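Local coordinates for flagellar hook associated protein type 3 FlgL (Legionella pneumophila subsp. pneumophila, PDB 5YTI), which probably serves as a structural component of the bacterial flagellum, as a hook-associated member of the flagellin family at the junction of hook and filament, at residues A[230-235]-A[254-259]; A[247-252]-A[265-270]; A[81-86]-A[119-124]; A[89-94]-A[330-335]. One frame throughout, in Å; residues are numbered along the deposited sequence.

From the N terminus, helix 49-96 enters contact 3 at 81-86 and contact 4 at 89-94. Contact 3 closes first, when helix 104-125 returns along helix 49-96. Contact 4, opened inside that loop, closes only at 330-335 on helix 316-374, so the two cross and touch each other, tying three long helices together. The long loop spanned by contact 4 holds the beta-rich part of the chain, with contacts 1 and 2 nested inside it. Their segments alternate along the chain: contact 1 joins a hairpin loop to 254-259, while contact 2 joins edge strands of two sheets. These neighbours touch, their centres about 14 Å apart.

Contact 1. Residues A[230-235]-A[254-259]; sequences LNSQGN and LPDDAP
Pro-255 opens the contact by setting its ring against the backbone of Leu-230: the CB methylene of Pro-255 lies 3.3 Å from Leu-230 O, a packing contact at the end of strand 224-230. The next residue, Asp-256, supplies the polar grip. Its carboxylate closes on Ser-232 with both oxygens; the loop that carries Ser-232 is itself closed by a backbone hydrogen bond from Asn-231 N to Asn-235 O, 2.9 Å long. Asp-256 OD1 receives the backbone N-H of Ser-232 at 2.8 Å along an almost straight path (177°), through the syn lone pair, while Asp-256 OD2 takes the hydroxyl, Ser-232 OG lying 2.6 Å away. The hydroxyl also comes from the syn side but stands 31° out of the carboxylate plane. Ser-232 can offer both donors to one carboxylate because its OG is anti to the carbonyl carbon and beside its own N (chi1 -58°). Farther on, Ala-258 packs against Pro-250 and Val-237, and Pro-259 joins Val-238 by a backbone hydrogen bond, bringing the segment back to strand 236-242. The arrangement is that of a beta-hairpin loop, between strands 224-230 and 236-242, clasped at the protein surface by an aspartate from a 3-10 turn.

Contact 2. Residues A[247-252]-A[265-270]; sequences NVIPPS and SAIGFN
A classic beta bulge, with Val-248 and Ile-249 both facing Val-240, lies in the edge strand 246-249 and lets these two successive residues direct their CB atoms toward strand 266-269. The two strands belong to different sheets. Their axes come within 8.1 Å at an angle of 145°, and no hydrogen bond joins the segments, so side chains carry the contact. Ile-249 touches three residues of 265-270. Its CG1, anti to the carbonyl carbon (chi1 -62°), lies 4.3 Å from Phe-269 CB, and the terminal CD1 of Ile-249 meets Gly-268 O at 3.8 Å and Ile-267 CG2 at 4.3 Å. Val-248 instead meets the end of the other segment: its CG1 sits 3.7 Å from Asn-270 ND2, the two side chains crossing at about a right angle. That amide nitrogen is held by a hydrogen bond to Tyr-224 OH, which gives the polar end of Asn-270 a partner beside the apolar valine. The Phe-269 ring leads away from 247-252, packing on Val-240 and Met-274 and meeting the ring of Tyr-224 with the planes about 55° apart. Such apolar contact without backbone pairing is consistent with two antiparallel sheets packed as layers, here with strand 266-269 lying against strand 246-249 and its sheet neighbours.

Contact 3. Residues A[81-86]-A[119-124]; sequences SNAVNS and NQLLDY
Tyr-124 has CG anti to its carbonyl carbon (chi1 -57°), and its CB points toward helix 49-96; its ring meets at the edge the OG of Ser-86, likewise anti to the carbonyl carbon (chi1 -65°). The setting is an antiparallel helix pair of the flagellin N-terminal helical region. The axes of 81-86 and 119-124 run 10.0 Å apart, their directions differing by 167°. The tyrosine ring is hemmed in on several sides. Asn-82 CB makes a CH-pi contact over one face, 4.0 Å from the ring centroid and displaced toward CZ, while the carbonyl O of Gln-120, one helical turn earlier, lies over the opposite face near the rim. Ser-86 OG, in the ring plane, comes 3.4 Å from Tyr-124 CE2. Ala-83 CA approaches the ring obliquely, 3.9 Å from Tyr-124 CD2, and its CB is an apolar neighbour of the same carbon. That methyl also borders Leu-121, with Ala-83 CB and Leu-121 CD2 4.1 Å apart. Leu-121 continues inward to Leu-90, Ile-296 and Phe-297, placing this side of the pair against helix 296-307, whereas Val-84, its CB pointing away from 119-124, packs on Leu-335 and Ile-338 of helix 316-374. Beyond the ring, Leu-121 CD2 packs 3.7 Å from Ser-86 CB, and the bent side chain of Gln-120 offers NE2 to Ser-86 OG in a weak hydrogen bond of 3.2 Å.

Contact 4. Residues A[89-94]-A[330-335]; sequences RLREIQ and QIDSAL
Arg-91 NH1 is gripped by the carboxylate of Asp-332: it forms a salt bridge of 2.7 Å with Asp-332 OD1 and lies 3.0 Å from Asp-332 OD2. One guanidinium nitrogen thus faces both oxygens, with the guanidinium and carboxylate planes only 23° apart. Arg-91 spans the gap with its CG anti to the backbone N (chi1 161°) and the chain extended from CG to NE. The carboxylate also borders the arginine's aliphatic part, as Arg-91 CD lies 3.5 Å from Asp-332 OD1. Beside this charged pair runs an apolar seam. Ile-331 places its two branches on successive residues of the other helix, CG2 at 3.7 Å from Arg-91 CB and CD1 at 4.1 Å from Leu-90 CB. One turn on, Leu-335 CD1 touches the arginine stem, 4.2 Å from Arg-91 CD. The salt bridge lies where the second subunit approaches: Arg-91 NH2 makes a weak hydrogen bond to Ala-217 O of that subunit, and Glu-216 of the same subunit brings its OE1 near Asp-332 OD2. These like charges might raise the proton affinity of one carboxylate, an effect the arginine would counter. The two segments belong to helices 49-96 and 316-374, which run antiparallel here at 163°; Leu-90 extends the apolar seam to Leu-117 of helix 104-125 and to Val-300 and Met-303 of helix 296-307, so the contact lies in a cluster formed with helices 104-125 and 296-307.

Contact 1. Residues A[230-235]-A[254-259]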
loop_
_atom_site.group_PDB
_atom_site.type_symbol
_atom_site.label_atom_id
_atom_site.label_comp_id
_atom_site.label_asym_id
_atom_site.label_seq_id
_atom_site.Cartn_x
_atom_site.Cartn_y
_atom_site.Cartn_z
ATOM N N LEU A 230 7.805 -18.239 -30.896
ATOM C CA LEU A 230 8.866 -18.824 -31.753
ATOM C C LEU A 230 9.613 -17.898 -32.713
ATOM O O LEU A 230 9.037 -17.037 -33.390
ATOM C CB LEU A 230 8.298 -20.003 -32.555
ATOM C CG LEU A 230 7.856 -21.190 -31.686
ATOM C CD1 LEU A 230 7.043 -22.178 -32.515
ATOM C CD2 LEU A 230 9.062 -21.859 -31.022
ATOM N N ASN A 231 10.925 -18.109 -32.724
ATOM C CA ASN A 231 11.821 -17.651 -33.784
ATOM C C ASN A 231 11.408 -18.249 -35.113
ATOM O O ASN A 231 10.798 -19.329 -35.161
ATOM C CB ASN A 231 13.258 -18.126 -33.508
ATOM C CG ASN A 231 14.131 -17.049 -32.907
ATOM O OD1 ASN A 231 13.755 -15.879 -32.871
ATOM N ND2 ASN A 231 15.314 -17.436 -32.447
ATOM N N SER A 232 11.764 -17.564 -36.195
ATOM C CA SER A 232 11.666 -18.165 -37.512
ATOM C C SER A 232 12.641 -19.372 -37.612
ATOM O O SER A 232 12.361 -20.337 -38.330
ATOM C CB SER A 232 11.891 -17.105 -38.586
ATOM O OG SER A 232 10.929 -16.069 -38.428
ATOM N N GLN A 233 13.750 -19.315 -36.861
ATOM C CA GLN A 233 14.651 -20.475 -36.588
ATOM C C GLN A 233 14.009 -21.651 -35.807
ATOM O O GLN A 233 14.186 -22.815 -36.179
ATOM C CB GLN A 233 15.879 -20.005 -35.795
ATOM C CG GLN A 233 16.743 -18.995 -36.537
ATOM C CD GLN A 233 17.084 -17.759 -35.714
ATOM O OE1 GLN A 233 16.256 -16.842 -35.546
ATOM N NE2 GLN A 233 18.312 -17.713 -35.220
ATOM N N GLY A 234 13.291 -21.358 -34.720
ATOM C CA GLY A 234 12.595 -22.396 -33.974
ATOM C C GLY A 234 12.799 -22.263 -32.489
ATOM O O GLY A 234 12.040 -22.818 -31.705
ATOM N N ASN A 235 13.844 -21.535 -32.111
ATOM C CA ASN A 235 14.070 -21.136 -30.711
ATOM C C ASN A 235 12.891 -20.408 -29.986
ATOM O O ASN A 235 12.269 -19.473 -30.528
ATOM C CB ASN A 235 15.333 -20.255 -30.614
ATOM C CG ASN A 235 16.570 -21.044 -30.247
ATOM O OD1 ASN A 235 17.530 -21.093 -31.013
ATOM N ND2 ASN A 235 16.556 -21.674 -29.062
ATOM N N LEU A 254 8.601 -7.881 -33.472
ATOM C CA LEU A 254 8.925 -9.002 -34.365
ATOM C C LEU A 254 9.560 -10.142 -33.588
ATOM O O LEU A 254 10.505 -9.916 -32.834
ATOM C CB LEU A 254 9.879 -8.539 -35.459
ATOM C CG LEU A 254 9.177 -8.021 -36.734
ATOM C CD1 LEU A 254 7.899 -7.236 -36.450
ATOM C CD2 LEU A 254 10.130 -7.183 -37.593
ATOM N N PRO A 255 9.047 -11.372 -33.746
ATOM C CA PRO A 255 9.727 -12.437 -32.997
ATOM C C PRO A 255 11.249 -12.499 -33.243
ATOM O O PRO A 255 12.024 -12.740 -32.325
ATOM C CB PRO A 255 9.006 -13.699 -33.469
ATOM C CG PRO A 255 7.615 -13.218 -33.768
ATOM C CD PRO A 255 7.758 -11.817 -34.309
ATOM N N ASP A 256 11.674 -12.237 -34.463
ATOM C CA ASP A 256 13.072 -12.410 -34.821
ATOM C C ASP A 256 14.021 -11.309 -34.333
ATOM O O ASP A 256 15.243 -11.505 -34.331
ATOM C CB ASP A 256 13.196 -12.606 -36.331
ATOM C CG ASP A 256 12.832 -14.014 -36.757
ATOM O OD1 ASP A 256 12.640 -14.891 -35.881
ATOM O OD2 ASP A 256 12.747 -14.249 -37.976
ATOM N N ASP A 257 13.484 -10.168 -33.910
ATOM C CA ASP A 257 14.301 -9.141 -33.237
ATOM C C ASP A 257 14.318 -9.396 -31.714
ATOM O O ASP A 257 14.830 -8.594 -30.935
ATOM C CB ASP A 257 13.795 -7.716 -33.569
ATOM C CG ASP A 257 14.219 -7.235 -34.971
ATOM O OD1 ASP A 257 15.426 -7.296 -35.320
ATOM O OD2 ASP A 257 13.345 -6.775 -35.733
ATOM N N ALA A 258 13.786 -10.537 -31.293
ATOM C CA ALA A 258 13.478 -10.746 -29.882
ATOM C C ALA A 258 14.589 -11.454 -29.080
ATOM O O ALA A 258 15.289 -12.327 -29.613
ATOM C CB ALA A 258 12.171 -11.524 -29.761
ATOM N N PRO A 259 14.756 -11.083 -27.792
ATOM C CA PRO A 259 15.639 -11.891 -26.913
ATOM C C PRO A 259 15.107 -13.303 -26.677
ATOM O O PRO A 259 13.905 -13.492 -26.541
ATOM C CB PRO A 259 15.681 -11.101 -25.579
ATOM C CG PRO A 259 14.630 -10.040 -25.696
ATOM C CD PRO A 259 14.362 -9.806 -27.168
#

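Contact 2. Residues A[247-252]-A[265-270]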
loop_
_atom_site.group_PDB
_atom_site.type_symbol
_atom_site.label_atom_id
_atom_site.label_comp_id
_atom_site.label_asym_id
_atom_site.label_seq_id
_atom_site.Cartn_x
_atom_site.Cartn_y
_atom_site.Cartn_z
ATOM N N ASN A 247 4.741 -2.239 -27.781
ATOM C CA ASN A 247 5.790 -3.255 -27.578
ATOM C C ASN A 247 6.997 -2.673 -26.867
ATOM O O ASN A 247 7.492 -1.599 -27.246
ATOM C CB ASN A 247 6.330 -3.803 -28.895
ATOM C CG ASN A 247 5.258 -4.181 -29.854
ATOM O OD1 ASN A 247 4.677 -5.245 -29.720
ATOM N ND2 ASN A 247 5.025 -3.334 -30.862
ATOM N N VAL A 248 7.498 -3.401 -25.874
ATOM C CA VAL A 248 8.707 -2.966 -25.196
ATOM C C VAL A 248 9.831 -3.959 -25.447
ATOM O O VAL A 248 10.921 -3.514 -25.762
ATOM C CB VAL A 248 8.496 -2.620 -23.693
ATOM C CG1 VAL A 248 8.281 -1.108 -23.511
ATOM C CG2 VAL A 248 7.325 -3.390 -23.114
ATOM N N ILE A 249 9.561 -5.267 -25.357
ATOM C CA ILE A 249 10.544 -6.293 -25.737
ATOM C C ILE A 249 9.968 -7.149 -26.796
ATOM O O ILE A 249 9.174 -8.018 -26.477
ATOM C CB ILE A 249 10.857 -7.328 -24.613
ATOM C CG1 ILE A 249 11.475 -6.672 -23.381
ATOM C CG2 ILE A 249 11.788 -8.437 -25.128
ATOM C CD1 ILE A 249 12.521 -7.539 -22.733
ATOM N N PRO A 250 10.358 -6.956 -28.040
ATOM C CA PRO A 250 11.267 -5.894 -28.462
ATOM C C PRO A 250 10.444 -4.742 -28.982
ATOM O O PRO A 250 9.244 -4.928 -29.181
ATOM C CB PRO A 250 12.047 -6.539 -29.606
ATOM C CG PRO A 250 11.089 -7.531 -30.176
ATOM C CD PRO A 250 10.198 -8.001 -29.059
ATOM N N PRO A 251 11.056 -3.562 -29.206
ATOM C CA PRO A 251 10.252 -2.416 -29.696
ATOM C C PRO A 251 9.521 -2.693 -31.002
ATOM O O PRO A 251 8.429 -2.159 -31.224
ATOM C CB PRO A 251 11.283 -1.293 -29.898
ATOM C CG PRO A 251 12.625 -1.958 -29.772
ATOM C CD PRO A 251 12.441 -3.180 -28.921
ATOM N N SER A 252 10.120 -3.527 -31.854
ATOM C CA SER A 252 9.533 -3.824 -33.155
ATOM C C SER A 252 8.374 -4.818 -33.036
ATOM O O SER A 252 7.503 -4.864 -33.901
ATOM C CB SER A 252 10.598 -4.352 -34.106
ATOM O OG SER A 252 11.283 -5.434 -33.519
ATOM N N SER A 265 16.801 -16.897 -16.020
ATOM C CA SER A 265 17.474 -15.651 -16.441
ATOM C C SER A 265 16.599 -14.424 -16.207
ATOM O O SER A 265 15.358 -14.480 -16.336
ATOM C CB SER A 265 17.843 -15.724 -17.918
ATOM O OG SER A 265 18.962 -14.907 -18.224
ATOM N N ALA A 266 17.273 -13.324 -15.867
ATOM C CA ALA A 266 16.621 -12.050 -15.499
ATOM C C ALA A 266 16.160 -11.245 -16.733
ATOM O O ALA A 266 16.975 -10.752 -17.528
ATOM C CB ALA A 266 17.532 -11.198 -14.602
ATOM N N ILE A 267 14.833 -11.159 -16.853
ATOM C CA ILE A 267 14.150 -10.406 -17.872
ATOM C C ILE A 267 13.856 -9.042 -17.288
ATOM O O ILE A 267 13.308 -8.936 -16.200
ATOM C CB ILE A 267 12.809 -11.035 -18.227
ATOM C CG1 ILE A 267 12.976 -12.531 -18.461
ATOM C CG2 ILE A 267 12.257 -10.353 -19.449
ATOM C CD1 ILE A 267 14.013 -12.869 -19.520
ATOM N N GLY A 268 14.232 -7.992 -18.004
ATOM C CA GLY A 268 14.044 -6.650 -17.496
ATOM C C GLY A 268 13.467 -5.701 -18.527
ATOM O O GLY A 268 13.874 -5.698 -19.717
ATOM N N PHE A 269 12.530 -4.894 -18.043
ATOM C CA PHE A 269 11.933 -3.843 -18.823
ATOM C C PHE A 269 11.380 -2.730 -17.938
ATOM O O PHE A 269 11.001 -2.930 -16.784
ATOM C CB PHE A 269 10.841 -4.409 -19.754
ATOM C CG PHE A 269 9.731 -5.136 -19.040
ATOM C CD1 PHE A 269 9.856 -6.472 -18.720
ATOM C CD2 PHE A 269 8.550 -4.478 -18.698
ATOM C CE1 PHE A 269 8.832 -7.137 -18.083
ATOM C CE2 PHE A 269 7.531 -5.131 -18.006
ATOM C CZ PHE A 269 7.672 -6.467 -17.710
ATOM N N ASN A 270 11.307 -1.548 -18.529
ATOM C CA ASN A 270 10.836 -0.326 -17.875
ATOM C C ASN A 270 11.023 -0.356 -16.360
ATOM O O ASN A 270 10.065 -0.410 -15.597
ATOM C CB ASN A 270 9.372 -0.088 -18.221
ATOM C CG ASN A 270 9.162 0.299 -19.647
ATOM O OD1 ASN A 270 10.097 0.669 -20.358
ATOM N ND2 ASN A 270 7.907 0.262 -20.067
#

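Contact 3. Residues A[81-86]-A[119-124]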
loop_
_atom_site.group_PDB
_atom_site.type_symbol
_atom_site.label_atom_id
_atom_site.label_comp_id
_atom_site.label_asym_id
_atom_site.label_seq_id
_atom_site.Cartn_x
_atom_site.Cartn_y
_atom_site.Cartn_z
ATOM N N SER A 81 -0.023 -7.710 17.996
ATOM C CA SER A 81 0.990 -8.747 18.322
ATOM C C SER A 81 0.528 -10.205 18.023
ATOM O O SER A 81 1.279 -11.011 17.424
ATOM C CB SER A 81 1.369 -8.579 19.794
ATOM O OG SER A 81 2.125 -9.651 20.305
ATOM N N ASN A 82 -0.708 -10.510 18.459
ATOM C CA ASN A 82 -1.420 -11.773 18.125
ATOM C C ASN A 82 -1.514 -11.973 16.608
ATOM O O ASN A 82 -1.349 -13.073 16.096
ATOM C CB ASN A 82 -2.881 -11.771 18.649
ATOM C CG ASN A 82 -3.005 -11.912 20.157
ATOM O OD1 ASN A 82 -2.152 -12.495 20.823
ATOM N ND2 ASN A 82 -4.099 -11.374 20.702
ATOM N N ALA A 83 -1.849 -10.898 15.911
ATOM C CA ALA A 83 -2.092 -10.957 14.508
ATOM C C ALA A 83 -0.797 -11.186 13.750
ATOM O O ALA A 83 -0.809 -11.729 12.627
ATOM C CB ALA A 83 -2.752 -9.680 14.048
ATOM N N VAL A 84 0.329 -10.787 14.332
ATOM C CA VAL A 84 1.615 -11.113 13.696
ATOM C C VAL A 84 1.844 -12.621 13.838
ATOM O O VAL A 84 2.122 -13.308 12.861
ATOM C CB VAL A 84 2.794 -10.283 14.254
ATOM C CG1 VAL A 84 4.144 -10.881 13.839
ATOM C CG2 VAL A 84 2.658 -8.833 13.801
ATOM N N ASN A 85 1.679 -13.130 15.050
ATOM C CA ASN A 85 1.709 -14.571 15.283
ATOM C C ASN A 85 0.984 -15.375 14.210
ATOM O O ASN A 85 1.533 -16.350 13.673
ATOM C CB ASN A 85 1.094 -14.890 16.636
ATOM C CG ASN A 85 2.044 -14.600 17.763
ATOM O OD1 ASN A 85 3.253 -14.479 17.536
ATOM N ND2 ASN A 85 1.512 -14.485 18.987
ATOM N N SER A 86 -0.246 -14.971 13.910
ATOM C CA SER A 86 -1.025 -15.643 12.895
ATOM C C SER A 86 -0.344 -15.564 11.513
ATOM O O SER A 86 -0.362 -16.529 10.744
ATOM C CB SER A 86 -2.441 -15.060 12.842
ATOM O OG SER A 86 -3.152 -15.309 14.044
ATOM N N ASN A 119 -9.976 -17.070 9.835
ATOM C CA ASN A 119 -11.020 -16.822 10.843
ATOM C C ASN A 119 -10.431 -16.124 12.083
ATOM O O ASN A 119 -11.041 -15.211 12.647
ATOM C CB ASN A 119 -11.730 -18.133 11.269
ATOM C CG ASN A 119 -12.473 -18.844 10.117
ATOM O OD1 ASN A 119 -12.436 -18.423 8.944
ATOM N ND2 ASN A 119 -13.166 -19.933 10.461
ATOM N N GLN A 120 -9.239 -16.555 12.496
ATOM C CA GLN A 120 -8.519 -15.925 13.609
ATOM C C GLN A 120 -8.332 -14.422 13.341
ATOM O O GLN A 120 -8.645 -13.586 14.180
ATOM C CB GLN A 120 -7.174 -16.649 13.832
ATOM C CG GLN A 120 -6.472 -16.356 15.158
ATOM C CD GLN A 120 -5.718 -17.548 15.737
ATOM O OE1 GLN A 120 -6.174 -18.134 16.719
ATOM N NE2 GLN A 120 -4.563 -17.914 15.145
ATOM N N LEU A 121 -7.874 -14.083 12.141
ATOM C CA LEU A 121 -7.578 -12.695 11.784
ATOM C C LEU A 121 -8.826 -11.852 11.682
ATOM O O LEU A 121 -8.802 -10.672 12.005
ATOM C CB LEU A 121 -6.785 -12.625 10.490
ATOM C CG LEU A 121 -5.360 -13.165 10.564
ATOM C CD1 LEU A 121 -4.799 -13.214 9.173
ATOM C CD2 LEU A 121 -4.467 -12.292 11.412
ATOM N N LEU A 122 -9.925 -12.450 11.257
ATOM C CA LEU A 122 -11.218 -11.736 11.292
ATOM C C LEU A 122 -11.696 -11.422 12.731
ATOM O O LEU A 122 -12.404 -10.441 12.948
ATOM C CB LEU A 122 -12.309 -12.525 10.540
ATOM C CG LEU A 122 -12.063 -12.671 9.042
ATOM C CD1 LEU A 122 -12.779 -13.858 8.426
ATOM C CD2 LEU A 122 -12.450 -11.385 8.319
ATOM N N ASP A 123 -11.342 -12.283 13.688
ATOM C CA ASP A 123 -11.753 -12.098 15.071
ATOM C C ASP A 123 -10.936 -10.909 15.574
ATOM O O ASP A 123 -11.492 -9.991 16.183
ATOM C CB ASP A 123 -11.505 -13.358 15.937
ATOM C CG ASP A 123 -12.485 -14.531 15.628
ATOM O OD1 ASP A 123 -13.320 -14.373 14.716
ATOM O OD2 ASP A 123 -12.424 -15.606 16.297
ATOM N N TYR A 124 -9.632 -10.894 15.257
ATOM C CA TYR A 124 -8.747 -9.797 15.691
ATOM C C TYR A 124 -9.185 -8.474 15.081
ATOM O O TYR A 124 -9.244 -7.448 15.758
ATOM C CB TYR A 124 -7.278 -10.074 15.348
ATOM C CG TYR A 124 -6.687 -11.365 15.922
ATOM C CD1 TYR A 124 -7.070 -11.861 17.167
ATOM C CD2 TYR A 124 -5.720 -12.056 15.232
ATOM C CE1 TYR A 124 -6.527 -13.023 17.695
ATOM C CE2 TYR A 124 -5.165 -13.217 15.746
ATOM C CZ TYR A 124 -5.572 -13.699 16.977
ATOM O OH TYR A 124 -5.012 -14.861 17.450
#

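Contact 4. Residues A[89-94]-A[330-335]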
loop_
_atom_site.group_PDB
_atom_site.type_symbol
_atom_site.label_atom_id
_atom_site.label_comp_id
_atom_site.label_asym_id
_atom_site.label_seq_id
_atom_site.Cartn_x
_atom_site.Cartn_y
_atom_site.Cartn_z
ATOM N N ARG A 89 2.874 -17.803 10.914
ATOM C CA ARG A 89 2.523 -19.178 10.682
ATOM C C ARG A 89 1.991 -19.260 9.265
ATOM O O ARG A 89 2.411 -20.141 8.511
ATOM C CB ARG A 89 1.486 -19.666 11.724
ATOM C CG ARG A 89 0.930 -21.088 11.545
ATOM C CD ARG A 89 1.997 -22.193 11.463
ATOM N NE ARG A 89 1.411 -23.457 10.988
ATOM C CZ ARG A 89 2.050 -24.377 10.254
ATOM N NH1 ARG A 89 3.319 -24.225 9.917
ATOM N NH2 ARG A 89 1.419 -25.470 9.851
ATOM N N LEU A 90 1.107 -18.345 8.875
ATOM C CA LEU A 90 0.683 -18.310 7.480
ATOM C C LEU A 90 1.900 -18.267 6.547
ATOM O O LEU A 90 1.845 -18.733 5.409
ATOM C CB LEU A 90 -0.248 -17.125 7.219
ATOM C CG LEU A 90 -1.668 -17.302 7.777
ATOM C CD1 LEU A 90 -2.363 -15.969 7.951
ATOM C CD2 LEU A 90 -2.493 -18.233 6.898
ATOM N N ARG A 91 3.011 -17.718 7.017
ATOM C CA ARG A 91 4.185 -17.621 6.171
ATOM C C ARG A 91 4.907 -18.962 6.120
ATOM O O ARG A 91 5.407 -19.363 5.073
ATOM C CB ARG A 91 5.110 -16.511 6.665
ATOM C CG ARG A 91 6.492 -16.680 6.114
ATOM C CD ARG A 91 7.321 -15.427 6.110
ATOM N NE ARG A 91 8.601 -15.765 5.492
ATOM C CZ ARG A 91 9.446 -14.872 5.009
ATOM N NH1 ARG A 91 9.162 -13.572 5.105
ATOM N NH2 ARG A 91 10.572 -15.273 4.445
ATOM N N GLU A 92 4.972 -19.642 7.262
ATOM C CA GLU A 92 5.509 -21.011 7.326
ATOM C C GLU A 92 4.705 -21.849 6.343
ATOM O O GLU A 92 5.266 -22.415 5.400
ATOM C CB GLU A 92 5.411 -21.616 8.738
ATOM C CG GLU A 92 6.368 -21.049 9.795
ATOM C CD GLU A 92 6.275 -21.702 11.175
ATOM O OE1 GLU A 92 5.280 -21.559 11.942
ATOM O OE2 GLU A 92 7.260 -22.352 11.530
ATOM N N ILE A 93 3.385 -21.868 6.525
ATOM C CA ILE A 93 2.458 -22.529 5.590
ATOM C C ILE A 93 2.711 -22.178 4.114
ATOM O O ILE A 93 2.874 -23.078 3.310
ATOM C CB ILE A 93 0.969 -22.245 5.919
ATOM C CG1 ILE A 93 0.567 -22.949 7.203
ATOM C CG2 ILE A 93 0.064 -22.727 4.790
ATOM C CD1 ILE A 93 -0.859 -22.690 7.665
ATOM N N GLN A 94 2.754 -20.893 3.755
ATOM C CA GLN A 94 2.936 -20.542 2.340
ATOM C C GLN A 94 4.207 -21.120 1.782
ATOM O O GLN A 94 4.240 -21.448 0.601
ATOM C CB GLN A 94 2.915 -19.028 2.065
ATOM C CG GLN A 94 2.930 -18.617 0.577
ATOM C CD GLN A 94 2.062 -19.487 -0.327
ATOM O OE1 GLN A 94 0.954 -19.885 0.020
ATOM N NE2 GLN A 94 2.569 -19.777 -1.497
ATOM N N GLN A 330 2.994 -11.134 -0.407
ATOM C CA GLN A 330 1.867 -10.432 0.189
ATOM C C GLN A 330 1.745 -10.640 1.682
ATOM O O GLN A 330 1.485 -9.688 2.426
ATOM C CB GLN A 330 0.579 -10.818 -0.525
ATOM C CG GLN A 330 0.549 -10.205 -1.913
ATOM C CD GLN A 330 -0.745 -10.445 -2.643
ATOM O OE1 GLN A 330 -0.768 -10.326 -3.869
ATOM N NE2 GLN A 330 -1.840 -10.764 -1.909
ATOM N N ILE A 331 1.898 -11.895 2.091
ATOM C CA ILE A 331 2.113 -12.230 3.475
ATOM C C ILE A 331 3.211 -11.373 4.083
ATOM O O ILE A 331 3.025 -10.897 5.190
ATOM C CB ILE A 331 2.527 -13.678 3.648
ATOM C CG1 ILE A 331 1.312 -14.577 3.634
ATOM C CG2 ILE A 331 3.244 -13.851 4.958
ATOM C CD1 ILE A 331 0.185 -14.064 4.494
ATOM N N ASP A 332 4.328 -11.170 3.378
ATOM C CA ASP A 332 5.407 -10.358 3.912
ATOM C C ASP A 332 5.030 -8.904 3.951
ATOM O O ASP A 332 5.214 -8.261 4.973
ATOM C CB ASP A 332 6.683 -10.498 3.100
ATOM C CG ASP A 332 7.365 -11.839 3.307
ATOM O OD1 ASP A 332 6.839 -12.625 4.134
ATOM O OD2 ASP A 332 8.409 -12.113 2.652
ATOM N N SER A 333 4.525 -8.373 2.837
ATOM C CA SER A 333 4.087 -6.973 2.768
ATOM C C SER A 333 3.228 -6.624 3.983
ATOM O O SER A 333 3.285 -5.506 4.495
ATOM C CB SER A 333 3.273 -6.728 1.503
ATOM O OG SER A 333 4.072 -6.260 0.420
ATOM N N ALA A 334 2.453 -7.611 4.426
ATOM C CA ALA A 334 1.513 -7.465 5.488
ATOM C C ALA A 334 2.169 -7.663 6.834
ATOM O O ALA A 334 1.818 -7.024 7.802
ATOM C CB ALA A 334 0.396 -8.475 5.315
ATOM N N LEU A 335 3.080 -8.608 6.935
ATOM C CA LEU A 335 3.883 -8.671 8.119
ATOM C C LEU A 335 4.490 -7.303 8.289
ATOM O O LEU A 335 4.370 -6.723 9.338
ATOM C CB LEU A 335 4.991 -9.690 7.986
ATOM C CG LEU A 335 4.715 -11.013 8.683
ATOM C CD1 LEU A 335 5.597 -12.083 8.068
ATOM C CD2 LEU A 335 4.973 -10.878 10.177
#